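Local atomic coordinates of glutaredoxin related protein (Sulfolobus solfataricus, PDB entry 4MNN), a protein that probably acts as an atypical protein disulfide oxidoreductase of the glutaredoxin family, built on the thioredoxin fold. Residues 12-17 with 35-40; 28-33 with 72-77; 101-106 with 119-124. All coordinates share one frame; numbering follows the deposited sequence.

Interaction 1 (12-17 with 35-40)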
loop_
_atom_site.group_PDB
_atom_site.type_symbol
_atom_site.label_atom_id
_atom_site.label_comp_id
_atom_site.label_asym_id
_atom_site.label_seq_id
_atom_site.Cartn_x
_atom_site.Cartn_y
_atom_site.Cartn_z
ATOM N N ASN A 12 1.518 -17.907 4.260
ATOM C CA ASN A 12 1.296 -19.051 5.125
ATOM C C ASN A 12 2.081 -18.991 6.436
ATOM O O ASN A 12 1.559 -19.396 7.455
ATOM C CB ASN A 12 1.591 -20.370 4.391
ATOM C CG ASN A 12 1.112 -21.584 5.176
ATOM O OD1 ASN A 12 0.034 -21.556 5.789
ATOM N ND2 ASN A 12 1.897 -22.657 5.153
ATOM N N ALA A 13 3.301 -18.479 6.426
ATOM C CA ALA A 13 4.090 -18.421 7.662
ATOM C C ALA A 13 3.552 -17.357 8.624
ATOM O O ALA A 13 3.301 -17.632 9.818
ATOM C CB ALA A 13 5.550 -18.132 7.339
ATOM N N ILE A 14 3.353 -16.150 8.093
ATOM C CA ILE A 14 2.886 -15.047 8.915
ATOM C C ILE A 14 1.503 -15.271 9.481
ATOM O O ILE A 14 0.916 -14.360 10.062
ATOM C CB ILE A 14 2.910 -13.708 8.143
ATOM C CG1 ILE A 14 1.824 -13.695 7.079
ATOM C CG2 ILE A 14 4.296 -13.487 7.522
ATOM C CD1 ILE A 14 1.581 -12.342 6.494
ATOM N N LYS A 15 0.984 -16.486 9.327
ATOM C CA LYS A 15 -0.339 -16.823 9.830
ATOM C C LYS A 15 -0.428 -16.588 11.333
ATOM O O LYS A 15 -1.515 -16.330 11.875
ATOM C CB LYS A 15 -0.684 -18.301 9.512
ATOM C CG LYS A 15 0.028 -19.361 10.386
ATOM C CD LYS A 15 1.339 -19.892 9.780
ATOM C CE LYS A 15 1.906 -21.118 10.503
ATOM N NZ LYS A 15 3.082 -21.674 9.727
ATOM N N LYS A 16 0.717 -16.670 12.013
ATOM C CA LYS A 16 0.761 -16.497 13.471
ATOM C C LYS A 16 0.633 -15.055 13.924
ATOM O O LYS A 16 0.360 -14.796 15.094
ATOM C CB LYS A 16 2.058 -17.092 14.024
ATOM C CG LYS A 16 2.416 -16.632 15.422
ATOM C CD LYS A 16 3.714 -17.269 15.885
ATOM C CE LYS A 16 4.192 -16.681 17.202
ATOM N NZ LYS A 16 5.370 -17.436 17.703
ATOM N N GLY A 17 0.825 -14.120 13.000
ATOM C CA GLY A 17 0.735 -12.701 13.344
ATOM C C GLY A 17 -0.700 -12.187 13.475
ATOM O O GLY A 17 -1.623 -12.981 13.645
ATOM N N ASN A 35 -7.378 -17.381 3.825
ATOM C CA ASN A 35 -6.875 -18.673 4.262
ATOM C C ASN A 35 -5.691 -18.446 5.170
ATOM O O ASN A 35 -5.350 -19.313 5.965
ATOM C CB ASN A 35 -6.445 -19.558 3.067
ATOM C CG ASN A 35 -7.548 -19.752 2.039
ATOM O OD1 ASN A 35 -8.719 -19.948 2.376
ATOM N ND2 ASN A 35 -7.176 -19.710 0.770
ATOM N N TYR A 36 -5.082 -17.256 5.096
ATOM C CA TYR A 36 -3.892 -16.951 5.888
ATOM C C TYR A 36 -3.923 -15.795 6.859
ATOM O O TYR A 36 -3.182 -15.810 7.838
ATOM C CB TYR A 36 -2.667 -16.730 4.965
ATOM C CG TYR A 36 -2.555 -17.776 3.896
ATOM C CD1 TYR A 36 -3.024 -17.539 2.616
ATOM C CD2 TYR A 36 -2.118 -19.060 4.208
ATOM C CE1 TYR A 36 -3.079 -18.550 1.676
ATOM C CE2 TYR A 36 -2.165 -20.079 3.280
ATOM C CZ TYR A 36 -2.649 -19.829 2.021
ATOM O OH TYR A 36 -2.740 -20.861 1.109
ATOM N N VAL A 37 -4.718 -14.762 6.581
ATOM C CA VAL A 37 -4.787 -13.592 7.466
ATOM C C VAL A 37 -6.242 -13.183 7.644
ATOM O O VAL A 37 -7.110 -13.660 6.917
ATOM C CB VAL A 37 -4.015 -12.372 6.914
ATOM C CG1 VAL A 37 -2.518 -12.698 6.785
ATOM C CG2 VAL A 37 -4.615 -11.944 5.511
ATOM N N ASN A 38 -6.514 -12.300 8.599
ATOM C CA ASN A 38 -7.902 -11.879 8.794
ATOM C C ASN A 38 -8.240 -10.940 7.668
ATOM O O ASN A 38 -7.457 -10.031 7.372
ATOM C CB ASN A 38 -8.045 -11.124 10.121
ATOM C CG ASN A 38 -7.639 -11.985 11.327
ATOM O OD1 ASN A 38 -8.034 -13.135 11.429
ATOM N ND2 ASN A 38 -6.868 -11.417 12.237
ATOM N N VAL A 39 -9.397 -11.155 7.049
ATOM C CA VAL A 39 -9.860 -10.278 5.975
ATOM C C VAL A 39 -11.273 -9.771 6.323
ATOM O O VAL A 39 -12.163 -10.570 6.580
ATOM C CB VAL A 39 -9.930 -11.031 4.619
ATOM C CG1 VAL A 39 -10.448 -10.097 3.528
ATOM C CG2 VAL A 39 -8.533 -11.559 4.225
ATOM N N GLU A 40 -11.456 -8.457 6.359
ATOM C CA GLU A 40 -12.760 -7.847 6.606
ATOM C C GLU A 40 -13.200 -7.234 5.296
ATOM O O GLU A 40 -12.408 -6.569 4.635
ATOM C CB GLU A 40 -12.643 -6.727 7.638
ATOM C CG GLU A 40 -12.274 -7.197 9.017
ATOM C CD GLU A 40 -12.046 -6.025 9.954
ATOM O OE1 GLU A 40 -12.607 -4.926 9.704
ATOM O OE2 GLU A 40 -11.325 -6.217 10.941
HETATM O O HOH W 1 -2.476 -14.025 10.438
#
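Tyr36 carries most of this contact by bringing CD2 and CE2 of its ring against Asn12. Its CD2 approaches Asn12 CA to 3.5 Å from an oblique direction, while CE2 lies 3.6 Å from Asn12 OD1. The amide of Asn12 is turned steeply to the ring, the two planes 74° apart, so the amide does not stack on it. With CG beside its own backbone N (chi1 -46°), the tyrosine swings back toward helix 4-11, where it also meets Ile7, Lys8 and Leu11. CB of the preceding Asn35 lies over one ring face, toward the rim.

The carbonyl of Tyr36 faces the 3-10 turn 14-16: its O stands 3.6 Å from Lys15 CA, and a water bridges the two backbones, donating to Lys15 O at 2.9 Å and to Tyr36 O at 3.2 Å, although other acceptors nearby may compete for its protons. The turn itself is closed by the bond from Gly17 N to Ile14 O.

Val37 then brings CG1 to within 4.1 Å of Ile14 CD1, a small apolar touch beside Ile19 and Ile21. Beyond it the chain enters strand 38-41, where Asn38 and Glu40 pair through their backbones with Ile21 and Gln23. The contact thus joins the turn entering strand 19-24 to the helix-to-strand connection of a beta-alpha-beta unit, at the outer edge of the sheet in the N-terminal thioredoxin-like fold.

Interaction 2 (28-33 with 72-77)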
loop_
_atom_site.group_PDB
_atom_site.type_symbol
_atom_site.label_atom_id
_atom_site.label_comp_id
_atom_site.label_asym_id
_atom_site.label_seq_id
_atom_site.Cartn_x
_atom_site.Cartn_y
_atom_site.Cartn_z
ATOM N N SER A 28 -12.777 -11.549 -5.152
ATOM C CA SER A 28 -12.249 -12.799 -5.684
ATOM C C SER A 28 -10.770 -12.974 -5.452
ATOM O O SER A 28 -10.269 -14.100 -5.466
ATOM C CB SER A 28 -12.611 -12.945 -7.173
ATOM O OG SER A 28 -12.084 -11.873 -7.909
ATOM N N LEU A 29 -10.061 -11.872 -5.215
ATOM C CA LEU A 29 -8.634 -11.955 -4.934
ATOM C C LEU A 29 -8.416 -12.226 -3.439
ATOM O O LEU A 29 -7.726 -13.191 -3.036
ATOM C CB LEU A 29 -7.913 -10.652 -5.317
ATOM C CG LEU A 29 -6.442 -10.575 -4.828
ATOM C CD1 LEU A 29 -5.552 -11.534 -5.654
ATOM C CD2 LEU A 29 -5.923 -9.121 -5.008
ATOM N N PHE A 30 -9.027 -11.387 -2.615
ATOM C CA PHE A 30 -8.835 -11.494 -1.183
ATOM C C PHE A 30 -9.460 -12.684 -0.471
ATOM O O PHE A 30 -9.067 -13.008 0.654
ATOM C CB PHE A 30 -9.260 -10.171 -0.570
ATOM C CG PHE A 30 -8.301 -9.073 -0.868
ATOM C CD1 PHE A 30 -8.661 -8.012 -1.686
ATOM C CD2 PHE A 30 -6.978 -9.154 -0.384
ATOM C CE1 PHE A 30 -7.705 -7.014 -2.053
ATOM C CE2 PHE A 30 -6.043 -8.184 -0.738
ATOM C CZ PHE A 30 -6.396 -7.123 -1.567
ATOM N N HIS A 31 -10.420 -13.344 -1.116
ATOM C CA HIS A 31 -11.040 -14.548 -0.533
ATOM C C HIS A 31 -9.893 -15.558 -0.246
ATOM O O HIS A 31 -9.889 -16.244 0.776
ATOM C CB HIS A 31 -12.050 -15.134 -1.532
ATOM C CG HIS A 31 -12.761 -16.367 -1.051
ATOM N ND1 HIS A 31 -12.226 -17.623 -1.169
ATOM C CD2 HIS A 31 -13.975 -16.526 -0.459
ATOM C CE1 HIS A 31 -13.065 -18.515 -0.668
ATOM N NE2 HIS A 31 -14.134 -17.871 -0.229
ATOM N N GLU A 32 -8.914 -15.624 -1.141
ATOM C CA GLU A 32 -7.766 -16.528 -0.955
ATOM C C GLU A 32 -6.881 -16.089 0.230
ATOM O O GLU A 32 -6.328 -16.931 0.953
ATOM C CB GLU A 32 -6.907 -16.554 -2.238
ATOM C CG GLU A 32 -5.815 -17.636 -2.289
ATOM C CD GLU A 32 -6.390 -19.048 -2.224
ATOM O OE1 GLU A 32 -7.610 -19.203 -2.411
ATOM O OE2 GLU A 32 -5.619 -20.009 -1.991
ATOM N N PHE A 33 -6.747 -14.781 0.438
ATOM C CA PHE A 33 -5.924 -14.262 1.554
ATOM C C PHE A 33 -6.496 -14.705 2.895
ATOM O O PHE A 33 -5.785 -14.870 3.880
ATOM C CB PHE A 33 -5.901 -12.722 1.533
ATOM C CG PHE A 33 -4.987 -12.126 0.506
ATOM C CD1 PHE A 33 -5.209 -12.306 -0.858
ATOM C CD2 PHE A 33 -3.899 -11.366 0.907
ATOM C CE1 PHE A 33 -4.379 -11.736 -1.803
ATOM C CE2 PHE A 33 -3.040 -10.779 -0.061
ATOM C CZ PHE A 33 -3.285 -10.969 -1.411
ATOM N N TRP A 72 3.607 -8.046 -5.798
ATOM C CA TRP A 72 4.790 -8.486 -5.087
ATOM C C TRP A 72 5.123 -7.548 -3.923
ATOM O O TRP A 72 5.351 -8.017 -2.789
ATOM C CB TRP A 72 5.943 -8.628 -6.087
ATOM C CG TRP A 72 7.276 -8.936 -5.474
ATOM C CD1 TRP A 72 7.564 -9.909 -4.548
ATOM C CD2 TRP A 72 8.506 -8.260 -5.744
ATOM N NE1 TRP A 72 8.907 -9.873 -4.226
ATOM C CE2 TRP A 72 9.507 -8.870 -4.947
ATOM C CE3 TRP A 72 8.864 -7.196 -6.590
ATOM C CZ2 TRP A 72 10.840 -8.448 -4.961
ATOM C CZ3 TRP A 72 10.198 -6.777 -6.602
ATOM C CH2 TRP A 72 11.166 -7.409 -5.792
ATOM N N PRO A 73 5.179 -6.224 -4.179
ATOM C CA PRO A 73 5.479 -5.268 -3.104
ATOM C C PRO A 73 4.400 -5.343 -2.020
ATOM O O PRO A 73 4.687 -5.242 -0.843
ATOM C CB PRO A 73 5.448 -3.913 -3.796
ATOM C CG PRO A 73 5.741 -4.217 -5.197
ATOM C CD PRO A 73 5.155 -5.562 -5.495
ATOM N N PHE A 74 3.152 -5.538 -2.432
ATOM C CA PHE A 74 2.044 -5.593 -1.473
ATOM C C PHE A 74 2.209 -6.794 -0.520
ATOM O O PHE A 74 2.136 -6.646 0.703
ATOM C CB PHE A 74 0.712 -5.669 -2.248
ATOM C CG PHE A 74 -0.496 -5.853 -1.363
ATOM C CD1 PHE A 74 -0.961 -4.805 -0.565
ATOM C CD2 PHE A 74 -1.163 -7.067 -1.331
ATOM C CE1 PHE A 74 -2.094 -4.977 0.264
ATOM C CE2 PHE A 74 -2.299 -7.247 -0.498
ATOM C CZ PHE A 74 -2.748 -6.192 0.293
ATOM N N LEU A 75 2.466 -7.975 -1.074
ATOM C CA LEU A 75 2.687 -9.162 -0.254
ATOM C C LEU A 75 3.911 -8.980 0.624
ATOM O O LEU A 75 3.915 -9.396 1.778
ATOM C CB LEU A 75 2.891 -10.409 -1.134
ATOM C CG LEU A 75 1.628 -10.856 -1.855
ATOM C CD1 LEU A 75 1.965 -11.964 -2.804
ATOM C CD2 LEU A 75 0.567 -11.261 -0.826
ATOM N N ASN A 76 4.964 -8.377 0.089
ATOM C CA ASN A 76 6.150 -8.143 0.890
ATOM C C ASN A 76 5.837 -7.251 2.081
ATOM O O ASN A 76 6.405 -7.423 3.170
ATOM C CB ASN A 76 7.222 -7.439 0.072
ATOM C CG ASN A 76 8.348 -8.348 -0.319
ATOM O OD1 ASN A 76 8.133 -9.488 -0.675
ATOM N ND2 ASN A 76 9.567 -7.818 -0.301
ATOM N N SER A 77 4.980 -6.259 1.881
ATOM C CA SER A 77 4.687 -5.367 2.979
ATOM C C SER A 77 3.945 -6.105 4.058
ATOM O O SER A 77 4.121 -5.827 5.238
ATOM C CB SER A 77 3.854 -4.143 2.546
ATOM O OG SER A 77 2.515 -4.483 2.185
#
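Phe30 reaches across to Phe74 from the opposite direction, and the CE2 and CZ atoms of the two rings meet. Phe30 CE2 comes to 3.9 Å from Phe74 CE2, which sits at the edge of the Phe30 ring, in its plane; seen from Phe74 the approach is oblique, so the pair is not stacked face on face. Leu29 CD2 covers one face of the Phe30 ring, off toward the rim.

One turn later Phe33 starts toward the other helix and fits between Phe74 and Leu75. Its CE2 is shared: 3.6 Å from Phe74 CE2, near the plane and at the edge of that ring, and 3.7 Å from Leu75 CD2. Phe30 CD2 lies 3.6 Å above one face of the Phe33 ring, toward its rim. Phe74 is directed into this group by a CG anti to its backbone N (chi1 175°), and its carbonyl O accepts a 2.6 Å bond from Ser77 OG, which also pairs with Tyr60 OH. Replacing Phe33 by alanine removes the ring, which is likely to open a gap and leave Leu75 CD2 without its aromatic neighbour and Phe74 less firmly held.

Only long side chains span the interval, since the axes of the two segments approach no nearer than 14.4 Å and are inclined at 32°. Phe30 and Phe74 both rest on Val50 of strand 49-54, while Ile7 and Leu11 of helix 4-11 adjoin Phe33. Two helices covering the same sheet face, one from the beta-alpha-beta half and one following the beta hairpin, are the hallmark of the thioredoxin fold.

Interaction 3 (101-106 with 119-124)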
loop_
_atom_site.group_PDB
_atom_site.type_symbol
_atom_site.label_atom_id
_atom_site.label_comp_id
_atom_site.label_asym_id
_atom_site.label_seq_id
_atom_site.Cartn_x
_atom_site.Cartn_y
_atom_site.Cartn_z
ATOM N N GLY A 101 2.623 13.980 8.222
ATOM C CA GLY A 101 1.493 14.254 7.363
ATOM C C GLY A 101 1.160 13.318 6.227
ATOM O O GLY A 101 1.629 12.193 6.123
ATOM N N SER A 102 0.341 13.832 5.338
ATOM C CA SER A 102 -0.124 13.047 4.208
ATOM C C SER A 102 0.973 12.779 3.191
ATOM O O SER A 102 1.758 13.665 2.857
ATOM C CB SER A 102 -1.265 13.794 3.522
ATOM O OG SER A 102 -1.642 13.164 2.305
ATOM N N VAL A 103 1.013 11.540 2.725
ATOM C CA VAL A 103 1.935 11.134 1.675
ATOM C C VAL A 103 1.053 10.320 0.727
ATOM O O VAL A 103 0.500 9.288 1.125
ATOM C CB VAL A 103 3.094 10.224 2.200
ATOM C CG1 VAL A 103 4.016 9.798 1.011
ATOM C CG2 VAL A 103 3.904 10.977 3.249
ATOM N N LYS A 104 0.874 10.797 -0.505
ATOM C CA LYS A 104 0.087 10.073 -1.494
ATOM C C LYS A 104 0.956 9.685 -2.658
ATOM O O LYS A 104 1.635 10.529 -3.252
ATOM C CB LYS A 104 -1.068 10.916 -2.025
ATOM C CG LYS A 104 -2.048 11.257 -0.914
ATOM C CD LYS A 104 -3.158 12.189 -1.376
ATOM C CE LYS A 104 -4.117 12.385 -0.178
ATOM N NZ LYS A 104 -5.365 13.026 -0.575
ATOM N N LEU A 105 0.903 8.409 -2.996
ATOM C CA LEU A 105 1.675 7.887 -4.117
ATOM C C LEU A 105 0.705 7.473 -5.216
ATOM O O LEU A 105 -0.215 6.712 -4.955
ATOM C CB LEU A 105 2.478 6.648 -3.682
ATOM C CG LEU A 105 3.127 5.906 -4.868
ATOM C CD1 LEU A 105 4.184 6.799 -5.509
ATOM C CD2 LEU A 105 3.788 4.572 -4.408
ATOM N N PHE A 106 0.887 8.005 -6.419
ATOM C CA PHE A 106 0.086 7.613 -7.562
ATOM C C PHE A 106 0.887 6.637 -8.399
ATOM O O PHE A 106 2.056 6.877 -8.689
ATOM C CB PHE A 106 -0.292 8.842 -8.393
ATOM C CG PHE A 106 -1.268 9.752 -7.659
ATOM C CD1 PHE A 106 -2.634 9.618 -7.858
ATOM C CD2 PHE A 106 -0.815 10.628 -6.680
ATOM C CE1 PHE A 106 -3.537 10.336 -7.090
ATOM C CE2 PHE A 106 -1.709 11.358 -5.894
ATOM C CZ PHE A 106 -3.075 11.204 -6.108
ATOM N N GLU A 119 7.293 0.021 -2.429
ATOM C CA GLU A 119 8.004 -0.759 -1.406
ATOM C C GLU A 119 8.709 0.117 -0.385
ATOM O O GLU A 119 8.698 -0.145 0.824
ATOM C CB GLU A 119 9.004 -1.671 -2.098
ATOM C CG GLU A 119 9.679 -2.661 -1.155
ATOM C CD GLU A 119 9.784 -4.044 -1.785
ATOM O OE1 GLU A 119 10.551 -4.214 -2.771
ATOM O OE2 GLU A 119 9.089 -4.955 -1.294
ATOM N N PHE A 120 9.324 1.179 -0.890
ATOM C CA PHE A 120 10.054 2.139 -0.079
ATOM C C PHE A 120 9.055 2.835 0.867
ATOM O O PHE A 120 9.253 2.860 2.085
ATOM C CB PHE A 120 10.742 3.156 -1.005
ATOM C CG PHE A 120 11.470 4.252 -0.274
ATOM C CD1 PHE A 120 12.731 4.026 0.269
ATOM C CD2 PHE A 120 10.903 5.519 -0.155
ATOM C CE1 PHE A 120 13.434 5.057 0.929
ATOM C CE2 PHE A 120 11.580 6.554 0.496
ATOM C CZ PHE A 120 12.854 6.323 1.039
ATOM N N LEU A 121 7.942 3.324 0.323
ATOM C CA LEU A 121 6.969 4.010 1.179
ATOM C C LEU A 121 6.250 3.083 2.150
ATOM O O LEU A 121 5.916 3.508 3.254
ATOM C CB LEU A 121 5.965 4.800 0.322
ATOM C CG LEU A 121 6.620 5.977 -0.402
ATOM C CD1 LEU A 121 5.572 6.665 -1.332
ATOM C CD2 LEU A 121 7.170 7.013 0.639
ATOM N N TYR A 122 6.041 1.817 1.774
ATOM C CA TYR A 122 5.385 0.868 2.698
ATOM C C TYR A 122 6.268 0.761 3.930
ATOM O O TYR A 122 5.773 0.670 5.059
ATOM C CB TYR A 122 5.247 -0.519 2.086
ATOM C CG TYR A 122 4.190 -0.625 1.017
ATOM C CD1 TYR A 122 4.360 -1.496 -0.073
ATOM C CD2 TYR A 122 2.998 0.120 1.109
ATOM C CE1 TYR A 122 3.361 -1.635 -1.056
ATOM C CE2 TYR A 122 1.980 -0.003 0.126
ATOM C CZ TYR A 122 2.178 -0.892 -0.944
ATOM O OH TYR A 122 1.192 -1.086 -1.879
ATOM N N GLN A 123 7.581 0.779 3.721
ATOM C CA GLN A 123 8.488 0.680 4.862
ATOM C C GLN A 123 8.485 1.965 5.675
ATOM O O GLN A 123 8.582 1.920 6.889
ATOM C CB GLN A 123 9.880 0.311 4.387
ATOM C CG GLN A 123 9.884 -1.134 3.873
ATOM C CD GLN A 123 11.203 -1.529 3.304
ATOM O OE1 GLN A 123 11.450 -1.375 2.111
ATOM N NE2 GLN A 123 12.082 -2.034 4.161
ATOM N N VAL A 124 8.378 3.108 5.006
ATOM C CA VAL A 124 8.290 4.368 5.726
ATOM C C VAL A 124 7.015 4.373 6.620
ATOM O O VAL A 124 7.045 4.834 7.779
ATOM C CB VAL A 124 8.250 5.553 4.734
ATOM C CG1 VAL A 124 7.989 6.845 5.476
ATOM C CG2 VAL A 124 9.556 5.626 3.945
#
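Leu121 turns its CG beside the backbone N (chi1 -67°) and then extends CD1 away from the helix (chi2 176°), directing that methyl at the strand; Leu105, whose CG lies opposite its backbone N (chi1 170°), offers its CB and CD2 in return. The two belong to the beta-alpha-beta unit of the C-terminal thioredoxin-type fold, in which helix 114-127 connects strand 101-107 to its parallel neighbour 131-137 and packs over the sheet.

The contact is purely apolar and small, 129 Å² summed over both sides, and Leu121 supplies nearly all of the helix's share. Leu105 and Leu121 meet at a slant. Val103 lies two residues back on the strand, on the same sheet face, and reaches the same leucine from there. Ile156 of strand 155-158 touches Val103, Leu105 and Leu121 alike, adding a third apolar strand residue, with Val131 and Ile135 flanking Val103 and Leu105 from the other neighbouring strand. Lys104, between Val103 and Leu105, starts away from the helix; its NZ forms a salt bridge with Asp160 OD1 and a hydrogen bond with Tyr148 OH.

Helix 114-127 starts at Cys114, which is joined in a disulfide to Cys111; this CxxC at a helix start is consistent with a thioredoxin-type redox site, and Leu105 lies close to it without touching. Leu121 CD1 is 3.9 Å from Leu105 CB and 4.1 Å from Leu105 CD2, while Val103 CG1 lies 4.2 Å from both Leu121 CD1 and Leu121 CD2.

Interactions 1 and 2 belong to the N-terminal thioredoxin-like unit, their centres 11 Å apart, and alternate along the chain: Val39 CG2, on the strand of interaction 1, packs 3.9 Å from Phe33 CB in interaction 2. Interaction 3 lies in the C-terminal unit that holds the Cys111-Cys114 disulfide. Helix 71-83 of the N-terminal unit packs against helix 114-127 of the C-terminal one, with Ser77 CB 3.8 Å from Tyr122 CD1 and Asn76 ND2 3.1 Å from Glu119 OE2. Interactions 1 and 3 do not touch, their nearest atoms about 13 Å apart, yet both reach the same continuous sheet. Cys24, disulfide-bonded to Cys45, ends strand 19-24, the neighbour of strand 38-41 in interaction 1.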